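Local atomic coordinates of bifunctional GH43-CE protein (Bacteroides eggerthii, PDB entry 6MLY), a protein that probably acts as a xylan 1,4-beta-xylosidase through its family 43 glycoside hydrolase domain, which shares one chain with a carbohydrate esterase domain. Residues I745-S748 against E749-A753. Residues are numbered along the deposited sequence; the frame is centred on the assembly and turned at random.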
ATOM      1  N   ILE A 745      17.494  23.746 -31.188  1.00 67.21           N
ATOM      2  CA  ILE A 745      18.118  25.017 -31.633  1.00 67.19           C
ATOM      3  C   ILE A 745      17.077  25.900 -32.340  1.00 66.84           C
ATOM      4  O   ILE A 745      17.003  27.096 -32.064  1.00 66.63           O
ATOM      5  CB  ILE A 745      19.367  24.767 -32.504  1.00 67.94           C
ATOM      6  CG1 ILE A 745      20.425  23.961 -31.742  1.00 68.51           C
ATOM      7  CG2 ILE A 745      19.931  26.085 -33.011  1.00 68.07           C
ATOM      8  CD1 ILE A 745      21.532  23.406 -32.604  1.00 69.37           C
ATOM      9  N   PHE A 746      16.280  25.307 -33.239  1.00 67.15           N
ATOM     10  CA  PHE A 746      15.106  25.975 -33.813  1.00 67.50           C
ATOM     11  C   PHE A 746      14.309  26.677 -32.704  1.00 66.72           C
ATOM     12  O   PHE A 746      13.920  27.828 -32.849  1.00 67.51           O
ATOM     13  CB  PHE A 746      14.159  24.989 -34.510  1.00 68.45           C
ATOM     14  CG  PHE A 746      14.676  24.285 -35.743  1.00 69.77           C
ATOM     15  CD1 PHE A 746      15.779  24.754 -36.444  1.00 70.30           C
ATOM     16  CD2 PHE A 746      14.022  23.158 -36.225  1.00 70.78           C
ATOM     17  CE1 PHE A 746      16.231  24.095 -37.577  1.00 71.23           C
ATOM     18  CE2 PHE A 746      14.475  22.506 -37.363  1.00 71.79           C
ATOM     19  CZ  PHE A 746      15.579  22.977 -38.039  1.00 71.99           C
ATOM     20  N   PHE A 747      14.067  25.958 -31.604  1.00 66.15           N
ATOM     21  CA  PHE A 747      13.222  26.422 -30.511  1.00 65.59           C
ATOM     22  C   PHE A 747      13.932  27.539 -29.733  1.00 65.37           C
ATOM     23  O   PHE A 747      13.350  28.588 -29.490  1.00 65.26           O
ATOM     24  CB  PHE A 747      12.817  25.237 -29.625  1.00 65.39           C
ATOM     25  CG  PHE A 747      11.851  25.554 -28.509  1.00 65.02           C
ATOM     26  CD1 PHE A 747      10.729  26.337 -28.733  1.00 65.04           C
ATOM     27  CD2 PHE A 747      12.050  25.045 -27.235  1.00 64.71           C
ATOM     28  CE1 PHE A 747       9.840  26.616 -27.705  1.00 64.79           C
ATOM     29  CE2 PHE A 747      11.155  25.317 -26.209  1.00 64.49           C
ATOM     30  CZ  PHE A 747      10.052  26.106 -26.445  1.00 64.53           C
ATOM     31  N   SER A 748      15.188  27.306 -29.343  1.00 65.33           N
ATOM     32  CA  SER A 748      15.938  28.280 -28.543  1.00 65.29           C
ATOM     33  C   SER A 748      16.121  29.605 -29.302  1.00 65.53           C
ATOM     34  O   SER A 748      16.089  30.663 -28.680  1.00 65.69           O
ATOM     35  CB  SER A 748      17.260  27.725 -28.075  1.00 65.51           C
ATOM     36  OG  SER A 748      17.644  26.601 -28.843  1.00 65.88           O
ATOM     37  N   GLU A 749      16.293  29.555 -30.630  1.00 65.72           N
ATOM     38  CA  GLU A 749      16.444  30.793 -31.426  1.00 65.83           C
ATOM     39  C   GLU A 749      15.122  31.570 -31.410  1.00 65.75           C
ATOM     40  O   GLU A 749      15.111  32.775 -31.181  1.00 65.79           O
ATOM     41  CB  GLU A 749      16.898  30.524 -32.867  1.00 66.36           C
ATOM     42  CG  GLU A 749      18.373  30.174 -33.010  1.00 66.84           C
ATOM     43  CD  GLU A 749      19.362  31.149 -32.388  1.00 66.80           C
ATOM     44  OE1 GLU A 749      19.884  32.048 -33.128  1.00 67.11           O
ATOM     45  OE2 GLU A 749      19.650  30.990 -31.179  1.00 67.15           O
ATOM     46  N   ALA A 750      14.012  30.872 -31.656  1.00 65.69           N
ATOM     47  CA  ALA A 750      12.701  31.499 -31.703  1.00 65.83           C
ATOM     48  C   ALA A 750      12.437  32.228 -30.378  1.00 65.89           C
ATOM     49  O   ALA A 750      11.970  33.369 -30.376  1.00 66.07           O
ATOM     50  CB  ALA A 750      11.651  30.460 -32.006  1.00 65.73           C
ATOM     51  N   LEU A 751      12.769  31.555 -29.268  1.00 65.97           N
ATOM     52  CA  LEU A 751      12.592  32.068 -27.905  1.00 66.20           C
ATOM     53  C   LEU A 751      13.488  33.293 -27.678  1.00 66.97           C
ATOM     54  O   LEU A 751      12.991  34.385 -27.396  1.00 67.48           O
ATOM     55  CB  LEU A 751      12.933  30.960 -26.901  1.00 66.15           C
ATOM     56  CG  LEU A 751      11.934  29.807 -26.809  1.00 65.87           C
ATOM     57  CD1 LEU A 751      12.566  28.608 -26.122  1.00 65.73           C
ATOM     58  CD2 LEU A 751      10.669  30.233 -26.079  1.00 65.94           C
ATOM     59  N   ARG A 752      14.806  33.106 -27.815  1.00 67.22           N
ATOM     60  CA  ARG A 752      15.802  34.132 -27.473  1.00 67.87           C
ATOM     61  C   ARG A 752      15.494  35.451 -28.188  1.00 67.94           C
ATOM     62  O   ARG A 752      15.824  36.519 -27.675  1.00 68.20           O
ATOM     63  CB  ARG A 752      17.210  33.677 -27.861  1.00 68.29           C
ATOM     64  CG  ARG A 752      18.320  34.582 -27.347  1.00 69.51           C
ATOM     65  CD  ARG A 752      19.683  34.004 -27.666  1.00 70.26           C
ATOM     66  NE  ARG A 752      19.877  33.992 -29.105  1.00 71.00           N
ATOM     67  CZ  ARG A 752      20.229  35.057 -29.823  1.00 72.19           C
ATOM     68  NH1 ARG A 752      20.557  36.183 -29.212  1.00 74.08           N
ATOM     69  NH2 ARG A 752      20.260  34.990 -31.146  1.00 73.63           N
ATOM     70  N   ALA A 753      14.876  35.351 -29.371  1.00 67.82           N
ATOM     71  CA  ALA A 753      14.480  36.495 -30.192  1.00 68.16           C
ATOM     72  C   ALA A 753      13.454  37.359 -29.456  1.00 68.16           C
ATOM     73  O   ALA A 753      13.346  38.543 -29.742  1.00 68.91           O
ATOM     74  CB  ALA A 753      13.927  36.021 -31.516  1.00 68.12           C
TER
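One face of the F747 ring carries the methyl CD1 of L751, one helical turn on, in a CH-pi contact: the carbon sits 3.5 Å from the ring centroid and 9° off its normal. F728 meets the same ring edge-to-face. With CG anti to the backbone N (chi1 -175°), the ring is brought back toward L751 although its CB points away from the following turn; a leucine suits the place because one methyl of its fork can settle over the ring centre. The other flat group, the guanidinium of R752, receives E749 at its edge and in its plane, NH2 to OE1 3.6 Å, a long salt bridge between exposed residues. Both pairs belong to helix 741-752, the crossover of a beta-alpha-beta unit between parallel strands 727-733 and 757-763 in the esterase domain, whose sequence family belongs to the alpha/beta-hydrolase clan. Its apolar side packs on the sheet, F747 reaching V730, while the buried S748, small enough to sit against L757 and F760, turns its OG to a hydrogen bond with S744 O. An alanine in place of F747 would probably leave L751 CD1 without the ring face it rests on and open a gap beside F728. The backbone keeps the i to i+4 pattern, with L751 N to F747 O at 3.0 Å.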